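Local structure of CopN (Chlamydia pneumoniae, 4NRH) at residues Ile58-Leu63 with Gly124-Tyr129. The protein probably acts as a gatekeeper of type III secretion, working with the chaperone Scc3 to direct the secretion of translocators. Residues are numbered along the deposited sequence; the frame is centred on the assembly and turned at random.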
ATOM      1  N   ILE A  58      22.507 -28.586  17.177  1.00 45.59           N
ATOM      2  CA  ILE A  58      21.805 -27.558  16.416  1.00 45.31           C
ATOM      3  C   ILE A  58      21.158 -26.548  17.356  1.00 43.42           C
ATOM      4  O   ILE A  58      20.387 -26.917  18.242  1.00 46.91           O
ATOM      5  CB  ILE A  58      20.728 -28.163  15.498  1.00 49.03           C
ATOM      6  CG1 ILE A  58      21.314 -29.291  14.645  1.00 45.70           C
ATOM      7  CG2 ILE A  58      20.118 -27.087  14.616  1.00 54.21           C
ATOM      8  CD1 ILE A  58      22.343 -28.825  13.641  1.00 52.68           C
ATOM      9  N   LYS A  59      21.480 -25.273  17.162  1.00 47.78           N
ATOM     10  CA  LYS A  59      21.034 -24.221  18.070  1.00 52.28           C
ATOM     11  C   LYS A  59      19.651 -23.673  17.720  1.00 43.52           C
ATOM     12  O   LYS A  59      18.819 -23.460  18.601  1.00 48.58           O
ATOM     13  CB  LYS A  59      22.056 -23.079  18.081  1.00 63.52           C
ATOM     14  CG  LYS A  59      21.565 -21.802  18.742  1.00 67.09           C
ATOM     15  CD  LYS A  59      22.509 -20.641  18.463  1.00 62.95           C
ATOM     16  CE  LYS A  59      22.207 -19.453  19.361  1.00 62.30           C
ATOM     17  NZ  LYS A  59      22.490 -19.750  20.791  1.00 69.24           N
ATOM     18  N   ASP A  60      19.404 -23.455  16.433  1.00 48.12           N
ATOM     19  CA  ASP A  60      18.155 -22.842  15.993  1.00 43.43           C
ATOM     20  C   ASP A  60      17.060 -23.890  15.798  1.00 45.75           C
ATOM     21  O   ASP A  60      17.245 -24.851  15.051  1.00 42.24           O
ATOM     22  CB  ASP A  60      18.371 -22.055  14.699  1.00 30.38           C
ATOM     23  CG  ASP A  60      17.183 -21.178  14.345  1.00 40.42           C
ATOM     24  OD1 ASP A  60      16.171 -21.712  13.848  1.00 43.12           O
ATOM     25  OD2 ASP A  60      17.264 -19.950  14.563  1.00 49.02           O
ATOM     26  N   PRO A  61      15.917 -23.704  16.478  1.00 40.70           N
ATOM     27  CA  PRO A  61      14.762 -24.612  16.439  1.00 39.00           C
ATOM     28  C   PRO A  61      14.288 -24.949  15.023  1.00 42.54           C
ATOM     29  O   PRO A  61      13.855 -26.076  14.780  1.00 43.06           O
ATOM     30  CB  PRO A  61      13.684 -23.831  17.192  1.00 38.78           C
ATOM     31  CG  PRO A  61      14.446 -22.973  18.138  1.00 45.16           C
ATOM     32  CD  PRO A  61      15.699 -22.581  17.408  1.00 44.21           C
ATOM     33  N   ALA A  62      14.361 -23.985  14.110  1.00 33.06           N
ATOM     34  CA  ALA A  62      13.948 -24.211  12.729  1.00 32.67           C
ATOM     35  C   ALA A  62      14.872 -25.211  12.046  1.00 32.96           C
ATOM     36  O   ALA A  62      14.422 -26.087  11.306  1.00 38.22           O
ATOM     37  CB  ALA A  62      13.916 -22.902  11.958  1.00 29.16           C
ATOM     38  N   LEU A  63      16.170 -25.072  12.297  1.00 27.38           N
ATOM     39  CA  LEU A  63      17.159 -25.992  11.748  1.00 36.23           C
ATOM     40  C   LEU A  63      17.096 -27.340  12.464  1.00 40.40           C
ATOM     41  O   LEU A  63      17.359 -28.381  11.863  1.00 42.79           O
ATOM     42  CB  LEU A  63      18.568 -25.399  11.841  1.00 34.78           C
ATOM     43  CG  LEU A  63      18.999 -24.430  10.733  1.00 32.51           C
ATOM     44  CD1 LEU A  63      18.872 -25.092   9.367  1.00 26.73           C
ATOM     45  CD2 LEU A  63      18.217 -23.126  10.778  1.00 29.66           C
ATOM     46  N   GLY A 124      17.403 -13.819  12.873  1.00 34.95           N
ATOM     47  CA  GLY A 124      16.928 -12.544  13.374  1.00 34.53           C
ATOM     48  C   GLY A 124      15.668 -12.110  12.654  1.00 29.86           C
ATOM     49  O   GLY A 124      14.742 -11.579  13.266  1.00 38.42           O
ATOM     50  N   LEU A 125      15.636 -12.338  11.345  1.00 35.57           N
ATOM     51  CA  LEU A 125      14.466 -12.013  10.539  1.00 36.12           C
ATOM     52  C   LEU A 125      13.293 -12.935  10.869  1.00 34.75           C
ATOM     53  O   LEU A 125      12.145 -12.492  10.920  1.00 30.01           O
ATOM     54  CB  LEU A 125      14.799 -12.091   9.047  1.00 37.57           C
ATOM     55  CG  LEU A 125      15.709 -10.992   8.494  1.00 38.80           C
ATOM     56  CD1 LEU A 125      15.859 -11.123   6.985  1.00 30.24           C
ATOM     57  CD2 LEU A 125      15.175  -9.619   8.860  1.00 36.24           C
ATOM     58  N   ARG A 126      13.583 -14.214  11.094  1.00 36.19           N
ATOM     59  CA  ARG A 126      12.539 -15.180  11.426  1.00 32.33           C
ATOM     60  C   ARG A 126      11.930 -14.875  12.789  1.00 36.60           C
ATOM     61  O   ARG A 126      10.724 -15.029  12.989  1.00 37.88           O
ATOM     62  CB  ARG A 126      13.085 -16.609  11.406  1.00 28.27           C
ATOM     63  CG  ARG A 126      13.493 -17.094  10.031  1.00 37.05           C
ATOM     64  CD  ARG A 126      13.751 -18.592  10.013  1.00 35.48           C
ATOM     65  NE  ARG A 126      14.855 -18.995  10.880  1.00 37.46           N
ATOM     66  CZ  ARG A 126      16.129 -19.031  10.499  1.00 43.59           C
ATOM     67  NH1 ARG A 126      16.462 -18.678   9.265  1.00 40.50           N
ATOM     68  NH2 ARG A 126      17.069 -19.416  11.352  1.00 41.63           N
ATOM     69  N   SER A 127      12.771 -14.447  13.724  1.00 35.29           N
ATOM     70  CA  SER A 127      12.301 -14.036  15.040  1.00 38.79           C
ATOM     71  C   SER A 127      11.371 -12.829  14.926  1.00 39.34           C
ATOM     72  O   SER A 127      10.323 -12.780  15.571  1.00 38.88           O
ATOM     73  CB  SER A 127      13.484 -13.713  15.954  1.00 38.01           C
ATOM     74  OG  SER A 127      13.039 -13.278  17.227  1.00 54.61           O
ATOM     75  N   LEU A 128      11.766 -11.859  14.106  1.00 34.01           N
ATOM     76  CA  LEU A 128      10.935 -10.686  13.851  1.00 34.55           C
ATOM     77  C   LEU A 128       9.598 -11.053  13.216  1.00 30.09           C
ATOM     78  O   LEU A 128       8.548 -10.583  13.655  1.00 25.18           O
ATOM     79  CB  LEU A 128      11.671  -9.689  12.956  1.00 28.44           C
ATOM     80  CG  LEU A 128      10.823  -8.486  12.539  1.00 39.35           C
ATOM     81  CD1 LEU A 128      10.614  -7.542  13.715  1.00 38.79           C
ATOM     82  CD2 LEU A 128      11.451  -7.759  11.366  1.00 33.75           C
ATOM     83  N   TYR A 129       9.641 -11.884  12.177  1.00 28.67           N
ATOM     84  CA  TYR A 129       8.425 -12.327  11.500  1.00 26.98           C
ATOM     85  C   TYR A 129       7.460 -12.992  12.476  1.00 33.08           C
ATOM     86  O   TYR A 129       6.259 -12.716  12.462  1.00 38.29           O
ATOM     87  CB  TYR A 129       8.751 -13.290  10.356  1.00 27.58           C
ATOM     88  CG  TYR A 129       7.519 -13.771   9.622  1.00 31.30           C
ATOM     89  CD1 TYR A 129       6.931 -12.996   8.632  1.00 34.13           C
ATOM     90  CD2 TYR A 129       6.935 -14.994   9.929  1.00 31.26           C
ATOM     91  CE1 TYR A 129       5.802 -13.426   7.964  1.00 38.89           C
ATOM     92  CE2 TYR A 129       5.805 -15.434   9.267  1.00 39.31           C
ATOM     93  CZ  TYR A 129       5.243 -14.645   8.285  1.00 41.31           C
ATOM     94  OH  TYR A 129       4.118 -15.077   7.622  1.00 46.59           O
TER
HETATM   95  O   HOH W   1      14.517 -19.492  13.764  1.00 29.83           O
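Arg-126 reaches from helix 122-133 to Asp-60, the residue that caps the start of helix 61-74, and its long side chain spans most of the gap between backbones whose nearest CA atoms, those of Ala-62 and Arg-126, are 9.2 Å apart. The two form a salt bridge whose one hydrogen bond, Arg-126 NH2 to Asp-60 OD2 at 3.3 Å, is weak, with OD2 at the guanidinium edge and the carboxylate plane turned 84° from that of the arginine. Aspartate suits the N-cap because its short side chain lets the carboxylate turn back on the helix. With CG anti to the backbone N (chi1 -169°), its OD1 accepts from Ala-62 N at 2.9 Å, leaving OD2 to meet the arginine. A water completes the polar link, donating to Asp-60 OD1 (2.8 Å) and accepting from Arg-126 NE (2.9 Å) in the guanidinium plane. The buried side of the contact is nonpolar: Leu-63 CD2 lies 3.9 Å from Arg-126 NH2, its branched end crossing the arginine at about a right angle, while the small methyl of Ala-62 leaves room for the guanidinium, its CB 4.2 Å from NE. Asp-60, by contrast, is partly exposed. Arginine suits its buried position because its several N-H groups can be shared: its strongest polar partner is Glu-28, in a salt bridge to NH1, which also bonds Ser-111. Within the HrpJ-like region, the contact thus joins helices 61-74 and 122-133, with Ala-104 of helix 99-105 touching Ala-62 and Arg-126, and Leu-108 of helix 108-115 touching Leu-63 and Arg-126.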